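Local atomic coordinates of lipocalin AI-4 (Rhodnius prolixus, PDB entry 5H9K), a protein that binds cysteinyl leukotrienes as a salivary lipocalin of a blood-feeding insect, probably removing these host mediators at the bite. Residues L108-L113 with K120-L125; I6-N11 with G115-K120. One frame throughout, in Å; residues are numbered along the deposited sequence.

Overall arrangement
Starting at the N terminus, the chain first runs through the loop 6-11, which in interaction 2 meets residues 115-120 more than a hundred residues later and so closes a very long loop containing most of the barrel strands. Interaction 1 is local by comparison: strand 105-111 turns back through a short connection and pairs with strand 121-127, a beta hairpin. The two contacts cross, because 108-113 lies between the partners of interaction 2 and 120-125 continues from its second segment; Lys120 belongs to both. Their centres are 11 Å apart, and the disulfide Cys10-Cys111 joins the N-terminal loop directly to the hairpin, whose connecting loop residues 6-11 also touch.

Interaction 1. Residues L108-L113 with K120-L125; sequences LYRCGL and KDNFLL
Tyr109 and Phe123 form a non-hydrogen-bonded pair across a beta hairpin of the lipocalin barrel, where strand 105-111 pairs antiparallel with strand 121-127 (151° between the short strand axes). Backbone hydrogen bonds between Leu108 and Leu124 and between Arg110 and Asn122 run both ways, and Gly112 N to Lys120 O (3.0 Å) adds the next rung toward the connecting loop.

The tight part lies on the face carrying Tyr109, Cys111, Asp121 and Phe123. Tyr109 CD1 sits over one face of the Phe123 ring, displaced toward its rim and 3.5 Å from Phe123 CZ; the ring planes are inclined at 42°, neither stacked nor edge-to-face. With CG anti to the backbone N (chi1 175°), the Tyr109 ring runs along the strand pair and carries its hydroxyl to Asp121. Tyr109 OH donates to Asp121 OD2 at 2.6 Å, reaching the anti side of a carboxylate that also forms a salt bridge with Arg37 through OD1; the same hydroxyl probably accepts a hydrogen bond from Asn11 N.

On the other face Leu108 and Leu124 are buried against Met95, and the contact becomes looser and more solvent-exposed toward Arg110. Leu124 lays its methyls over one face of the Arg110 guanidinium, CD1 lying 3.8 Å from Arg110 NH1. Asn122, whose OD1 accepts from Asp38 N, runs alongside Arg110, and a water at the guanidinium edge accepts from Arg110 NH2 at 3.1 Å.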
ATOM      1  N   LEU A 108      -0.248   3.528   3.415  1.00  4.96           N
ATOM      2  CA  LEU A 108      -0.005   2.089   3.396  1.00  5.12           C
ATOM      3  C   LEU A 108       1.448   1.775   3.654  1.00  6.18           C
ATOM      4  O   LEU A 108       2.339   2.567   3.350  1.00  6.07           O
ATOM      5  CB  LEU A 108      -0.417   1.463   2.064  1.00  6.60           C
ATOM      6  CG  LEU A 108      -1.913   1.222   1.850  1.00  6.51           C
ATOM      7  CD1 LEU A 108      -2.668   2.508   1.631  1.00 12.62           C
ATOM      8  CD2 LEU A 108      -2.145   0.274   0.683  1.00 11.94           C
ATOM      9  N   TYR A 109       1.677   0.599   4.226  1.00  5.88           N
ATOM     10  CA  TYR A 109       3.003   0.021   4.343  1.00  6.63           C
ATOM     11  C   TYR A 109       3.059  -1.206   3.443  1.00  6.78           C
ATOM     12  O   TYR A 109       2.120  -2.002   3.447  1.00  7.64           O
ATOM     13  CB  TYR A 109       3.288  -0.329   5.805  1.00  7.81           C
ATOM     14  CG  TYR A 109       4.598  -1.037   6.022  1.00  8.91           C
ATOM     15  CD1 TYR A 109       5.815  -0.410   5.758  1.00  9.67           C
ATOM     16  CD2 TYR A 109       4.624  -2.331   6.538  1.00  9.62           C
ATOM     17  CE1 TYR A 109       7.019  -1.066   5.977  1.00 10.95           C
ATOM     18  CE2 TYR A 109       5.810  -2.982   6.772  1.00 11.30           C
ATOM     19  CZ  TYR A 109       7.005  -2.358   6.473  1.00 11.42           C
ATOM     20  OH  TYR A 109       8.184  -3.032   6.711  1.00 12.97           O
ATOM     21  N   ARG A 110       4.138  -1.358   2.679  1.00  6.62           N
ATOM     22  CA  ARG A 110       4.281  -2.502   1.778  1.00  6.60           C
ATOM     23  C   ARG A 110       5.585  -3.234   2.007  1.00  7.50           C
ATOM     24  O   ARG A 110       6.621  -2.599   2.173  1.00  8.33           O
ATOM     25  CB  ARG A 110       4.211  -2.041   0.325  1.00  8.67           C
ATOM     26  CG  ARG A 110       4.411  -3.145  -0.734  1.00  8.73           C
ATOM     27  CD  ARG A 110       4.412  -2.551  -2.163  1.00 11.61           C
ATOM     28  NE  ARG A 110       5.585  -1.716  -2.414  1.00 13.79           N
ATOM     29  CZ  ARG A 110       5.662  -0.778  -3.356  1.00 14.58           C
ATOM     30  NH1 ARG A 110       4.616  -0.544  -4.144  1.00 13.90           N
ATOM     31  NH2 ARG A 110       6.780  -0.069  -3.506  1.00 16.23           N
ATOM     32  N   CYS A 111       5.513  -4.566   2.008  1.00  7.77           N
ATOM     33  CA  CYS A 111       6.669  -5.458   2.076  1.00  9.25           C
ATOM     34  C   CYS A 111       6.713  -6.375   0.884  1.00  8.79           C
ATOM     35  O   CYS A 111       5.720  -7.020   0.576  1.00 10.13           O
ATOM     36  CB  CYS A 111       6.617  -6.331   3.323  1.00 10.45           C
ATOM     37  SG  CYS A 111       6.741  -5.426   4.829  1.00 12.21           S
ATOM     38  N   GLY A 112       7.864  -6.457   0.232  1.00  9.42           N
ATOM     39  CA  GLY A 112       8.058  -7.420  -0.835  1.00  9.91           C
ATOM     40  C   GLY A 112       8.311  -8.807  -0.291  1.00 10.89           C
ATOM     41  O   GLY A 112       8.404  -9.018   0.932  1.00 12.14           O
ATOM     42  N   LEU A 113       8.441  -9.760  -1.203  1.00 11.42           N
ATOM     43  CA  LEU A 113       8.746 -11.132  -0.829  1.00 12.39           C
ATOM     44  C   LEU A 113       9.598 -11.765  -1.905  1.00 13.33           C
ATOM     45  O   LEU A 113       9.268 -11.711  -3.088  1.00 14.20           O
ATOM     46  CB  LEU A 113       7.469 -11.963  -0.615  1.00 13.11           C
ATOM     47  CG  LEU A 113       7.708 -13.398  -0.118  1.00 14.21           C
ATOM     48  CD1 LEU A 113       8.237 -13.428   1.315  1.00 16.55           C
ATOM     49  CD2 LEU A 113       6.452 -14.258  -0.249  1.00 17.29           C
ATOM     50  N   LYS A 120      12.703  -5.826   0.844  1.00 14.06           N
ATOM     51  CA  LYS A 120      12.541  -4.402   0.623  1.00 19.82           C
ATOM     52  C   LYS A 120      11.149  -4.004   1.091  1.00 14.15           C
ATOM     53  O   LYS A 120      10.218  -4.811   1.007  1.00 12.09           O
ATOM     54  CB  LYS A 120      12.751  -4.076  -0.860  1.00 27.26           C
ATOM     55  CG  LYS A 120      12.455  -2.655  -1.251  1.00 37.09           C
ATOM     56  CD  LYS A 120      13.415  -1.717  -0.538  1.00 44.85           C
ATOM     57  CE  LYS A 120      13.024  -0.274  -0.760  1.00 51.93           C
ATOM     58  NZ  LYS A 120      11.557  -0.140  -0.894  1.00 51.22           N
ATOM     59  N   ASP A 121      11.008  -2.791   1.616  1.00 13.33           N
ATOM     60  CA  ASP A 121       9.691  -2.276   1.975  1.00  9.96           C
ATOM     61  C   ASP A 121       9.529  -0.800   1.591  1.00  9.26           C
ATOM     62  O   ASP A 121      10.450  -0.182   1.057  1.00 11.06           O
ATOM     63  CB  ASP A 121       9.409  -2.502   3.475  1.00 10.92           C
ATOM     64  CG  ASP A 121      10.369  -1.770   4.398  1.00 13.94           C
ATOM     65  OD1 ASP A 121      11.193  -0.953   3.936  1.00 14.33           O
ATOM     66  OD2 ASP A 121      10.283  -2.012   5.622  1.00 12.35           O
ATOM     67  N   ASN A 122       8.364  -0.231   1.866  1.00  7.44           N
ATOM     68  CA  ASN A 122       8.092   1.157   1.505  1.00  6.69           C
ATOM     69  C   ASN A 122       6.829   1.632   2.220  1.00  5.91           C
ATOM     70  O   ASN A 122       6.025   0.812   2.679  1.00  6.90           O
ATOM     71  CB  ASN A 122       7.922   1.298  -0.018  1.00  8.61           C
ATOM     72  CG  ASN A 122       8.299   2.684  -0.556  1.00  9.30           C
ATOM     73  OD1 ASN A 122       8.422   3.667   0.178  1.00  8.92           O
ATOM     74  ND2 ASN A 122       8.507   2.748  -1.870  1.00 10.81           N
ATOM     75  N   PHE A 123       6.649   2.940   2.321  1.00  6.34           N
ATOM     76  CA  PHE A 123       5.374   3.511   2.738  1.00  5.86           C
ATOM     77  C   PHE A 123       4.799   4.263   1.555  1.00  6.72           C
ATOM     78  O   PHE A 123       5.523   5.004   0.873  1.00  6.48           O
ATOM     79  CB  PHE A 123       5.522   4.448   3.939  1.00  5.83           C
ATOM     80  CG  PHE A 123       5.739   3.742   5.257  1.00  5.78           C
ATOM     81  CD1 PHE A 123       7.015   3.396   5.673  1.00  7.27           C
ATOM     82  CD2 PHE A 123       4.660   3.436   6.078  1.00  6.23           C
ATOM     83  CE1 PHE A 123       7.216   2.760   6.891  1.00  9.19           C
ATOM     84  CE2 PHE A 123       4.851   2.803   7.298  1.00  8.35           C
ATOM     85  CZ  PHE A 123       6.133   2.463   7.702  1.00  7.95           C
ATOM     86  N   LEU A 124       3.505   4.060   1.328  1.00  5.03           N
ATOM     87  CA  LEU A 124       2.815   4.568   0.151  1.00  5.18           C
ATOM     88  C   LEU A 124       1.680   5.495   0.551  1.00  5.05           C
ATOM     89  O   LEU A 124       0.892   5.147   1.435  1.00  6.14           O
ATOM     90  CB  LEU A 124       2.235   3.407  -0.659  1.00  6.05           C
ATOM     91  CG  LEU A 124       3.165   2.221  -0.891  1.00  6.76           C
ATOM     92  CD1 LEU A 124       2.390   1.089  -1.554  1.00  9.51           C
ATOM     93  CD2 LEU A 124       4.355   2.618  -1.749  1.00  8.77           C
ATOM     94  N   LEU A 125       1.582   6.657  -0.081  1.00  4.59           N
ATOM     95  CA  LEU A 125       0.448   7.552   0.138  1.00  5.41           C
ATOM     96  C   LEU A 125      -0.524   7.428  -1.030  1.00  3.74           C
ATOM     97  O   LEU A 125      -0.190   7.775  -2.176  1.00  5.55           O
ATOM     98  CB  LEU A 125       0.902   9.006   0.314  1.00  6.06           C
ATOM     99  CG  LEU A 125      -0.269   9.990   0.457  1.00  7.13           C
ATOM    100  CD1 LEU A 125      -1.115   9.666   1.670  1.00  9.71           C
ATOM    101  CD2 LEU A 125       0.241  11.405   0.550  1.00  9.02           C
TER
HETATM  102  O   HOH W   1       9.680  -0.378  -2.609  1.00 27.28           O

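Interaction 2. Residues I6-N11 with G115-K120; sequences IPTGCN and GSTTPK
Thr8 O receives two hydrogen bonds from the hairpin loop 115-120, at the point where the N-terminal segment of the lipocalin makes a type II beta turn from Pro7 to Cys10. Thr118 N donates to Thr8 O at 3.0 Å, nearly in line with the carbonyl (C=O...N angle 169°). The second donor, Thr117 OG1, lies 2.9 Å from Thr8 O and well above the carbonyl plane, 48° out of it, so the two donors approach the oxygen from different directions. Thr117 can reach it because its hydroxyl stands anti to its own backbone N (chi1 -171°). Cys10 N to Pro7 O closes the turn itself, while Gly9 takes a positive phi within it, its backbone close to Thr118.

Water extends the polar zone on this largely exposed surface. One molecule accepts from Thr8 N and donates to Ser116 O at 2.7 Å; another donates to Gly9 O and, weakly, to Thr118 O.

Outward from these bonds, Thr118 is the buried residue of the contact. Its OG1, hydrogen-bonded to Gly112 O within the hairpin, lies against the Pro7 ring, 3.4 Å from Pro7 CB, and approaches Cys10 CB, while its CG2 turns toward the Gly9 peptide. Pro7 also packs on Leu113 and Tyr94, and the Cys10-Cys111 disulfide fastens the turn covalently to the strand leading into the hairpin loop. Beside the shared carbonyl, the methyl of Thr8 crosses the Thr117 side chain, with Thr8 CG2 3.4 Å from Thr117 OG1.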
ATOM      1  N   ILE A   6       3.712 -12.270   8.865  1.00 17.03           N
ATOM      2  CA  ILE A   6       4.454 -11.622   7.800  1.00 15.24           C
ATOM      3  C   ILE A   6       5.903 -12.103   7.813  1.00 14.45           C
ATOM      4  O   ILE A   6       6.366 -12.637   8.818  1.00 15.47           O
ATOM      5  CB  ILE A   6       4.391 -10.093   7.953  1.00 14.68           C
ATOM      6  CG1 ILE A   6       5.088  -9.659   9.244  1.00 11.92           C
ATOM      7  CG2 ILE A   6       2.940  -9.613   7.914  1.00 14.78           C
ATOM      8  CD1 ILE A   6       4.908  -8.187   9.555  1.00 13.89           C
ATOM      9  N   PRO A   7       6.626 -11.925   6.694  1.00 13.67           N
ATOM     10  CA  PRO A   7       8.002 -12.427   6.636  1.00 16.14           C
ATOM     11  C   PRO A   7       8.960 -11.658   7.530  1.00 14.14           C
ATOM     12  O   PRO A   7       8.711 -10.492   7.849  1.00 13.98           O
ATOM     13  CB  PRO A   7       8.393 -12.218   5.166  1.00 16.63           C
ATOM     14  CG  PRO A   7       7.119 -12.018   4.436  1.00 19.25           C
ATOM     15  CD  PRO A   7       6.210 -11.345   5.408  1.00 14.64           C
ATOM     16  N   THR A   8      10.062 -12.297   7.909  1.00 15.32           N
ATOM     17  CA  THR A   8      11.162 -11.560   8.510  1.00 15.64           C
ATOM     18  C   THR A   8      11.629 -10.518   7.486  1.00 15.20           C
ATOM     19  O   THR A   8      11.617 -10.765   6.274  1.00 16.36           O
ATOM     20  CB  THR A   8      12.324 -12.485   8.921  1.00 17.25           C
ATOM     21  OG1 THR A   8      13.318 -11.721   9.609  1.00 22.41           O
ATOM     22  CG2 THR A   8      12.964 -13.149   7.700  1.00 20.25           C
ATOM     23  N   GLY A   9      12.007  -9.345   7.977  1.00 15.00           N
ATOM     24  CA  GLY A   9      12.346  -8.226   7.113  1.00 15.42           C
ATOM     25  C   GLY A   9      11.189  -7.252   6.966  1.00 13.47           C
ATOM     26  O   GLY A   9      11.366  -6.113   6.543  1.00 15.74           O
ATOM     27  N   CYS A  10       9.989  -7.704   7.313  1.00 12.65           N
ATOM     28  CA  CYS A  10       8.794  -6.870   7.205  1.00 11.51           C
ATOM     29  C   CYS A  10       8.445  -6.342   8.594  1.00 12.92           C
ATOM     30  O   CYS A  10       8.322  -7.120   9.546  1.00 14.57           O
ATOM     31  CB  CYS A  10       7.631  -7.673   6.604  1.00 11.01           C
ATOM     32  SG  CYS A  10       6.139  -6.741   6.240  1.00 11.14           S
ATOM     33  N   ASN A  11       8.325  -5.027   8.725  1.00 11.02           N
ATOM     34  CA  ASN A  11       8.022  -4.434  10.022  1.00 12.97           C
ATOM     35  C   ASN A  11       6.578  -4.739  10.436  1.00 11.18           C
ATOM     36  O   ASN A  11       5.643  -4.509   9.665  1.00 12.41           O
ATOM     37  CB  ASN A  11       8.265  -2.926   9.981  1.00 14.43           C
ATOM     38  CG  ASN A  11       8.429  -2.330  11.361  1.00 18.78           C
ATOM     39  OD1 ASN A  11       7.585  -2.519  12.231  1.00 16.14           O
ATOM     40  ND2 ASN A  11       9.535  -1.629  11.578  1.00 24.61           N
ATOM     41  N   GLY A 115      11.247 -15.574  -2.061  1.00 17.49           N
ATOM     42  CA  GLY A 115      11.319 -16.809  -1.305  1.00 18.90           C
ATOM     43  C   GLY A 115      10.515 -16.663  -0.024  1.00 18.70           C
ATOM     44  O   GLY A 115       9.306 -16.459  -0.064  1.00 20.19           O
ATOM     45  N   SER A 116      11.185 -16.757   1.118  1.00 20.96           N
ATOM     46  CA  SER A 116      10.482 -16.702   2.397  1.00 24.12           C
ATOM     47  C   SER A 116      10.756 -15.426   3.189  1.00 27.12           C
ATOM     48  O   SER A 116      10.351 -15.311   4.345  1.00 30.20           O
ATOM     49  CB  SER A 116      10.849 -17.915   3.245  1.00 24.75           C
ATOM     50  OG  SER A 116      12.254 -18.021   3.387  1.00 32.28           O
ATOM     51  N   THR A 117      11.430 -14.460   2.578  1.00 20.11           N
ATOM     52  CA  THR A 117      11.782 -13.249   3.310  1.00 19.71           C
ATOM     53  C   THR A 117      11.461 -11.970   2.538  1.00 16.05           C
ATOM     54  O   THR A 117      11.371 -11.963   1.303  1.00 14.96           O
ATOM     55  CB  THR A 117      13.271 -13.240   3.670  1.00 30.24           C
ATOM     56  OG1 THR A 117      13.555 -12.150   4.557  1.00 36.03           O
ATOM     57  CG2 THR A 117      14.052 -13.056   2.436  1.00 30.79           C
ATOM     58  N   THR A 118      11.290 -10.890   3.294  1.00 15.35           N
ATOM     59  CA  THR A 118      11.046  -9.563   2.754  1.00 14.00           C
ATOM     60  C   THR A 118      12.371  -8.860   2.497  1.00 17.69           C
ATOM     61  O   THR A 118      13.129  -8.615   3.435  1.00 19.81           O
ATOM     62  CB  THR A 118      10.192  -8.720   3.720  1.00 14.71           C
ATOM     63  OG1 THR A 118       8.850  -9.220   3.738  1.00 13.52           O
ATOM     64  CG2 THR A 118      10.175  -7.269   3.290  1.00 12.69           C
ATOM     65  N   PRO A 119      12.670  -8.548   1.226  1.00 17.07           N
ATOM     66  CA  PRO A 119      13.942  -7.908   0.873  1.00 16.24           C
ATOM     67  C   PRO A 119      13.901  -6.388   0.872  1.00 17.11           C
ATOM     68  O   PRO A 119      14.943  -5.737   0.892  1.00 20.91           O
ATOM     69  CB  PRO A 119      14.193  -8.414  -0.544  1.00 16.58           C
ATOM     70  CG  PRO A 119      12.828  -8.549  -1.122  1.00 18.72           C
ATOM     71  CD  PRO A 119      11.919  -8.967   0.027  1.00 15.31           C
ATOM     72  N   LYS A 120      12.703  -5.826   0.844  1.00 14.06           N
ATOM     73  CA  LYS A 120      12.541  -4.402   0.623  1.00 19.82           C
ATOM     74  C   LYS A 120      11.149  -4.004   1.091  1.00 14.15           C
ATOM     75  O   LYS A 120      10.218  -4.811   1.007  1.00 12.09           O
ATOM     76  CB  LYS A 120      12.751  -4.076  -0.860  1.00 27.26           C
ATOM     77  CG  LYS A 120      12.455  -2.655  -1.251  1.00 37.09           C
ATOM     78  CD  LYS A 120      13.415  -1.717  -0.538  1.00 44.85           C
ATOM     79  CE  LYS A 120      13.024  -0.274  -0.760  1.00 51.93           C
ATOM     80  NZ  LYS A 120      11.557  -0.140  -0.894  1.00 51.22           N
TER
HETATM   81  O   HOH W   2      10.060 -15.172   7.000  1.00 21.73           O
HETATM   82  O   HOH W   3      13.391  -5.453   4.595  1.00 42.93           O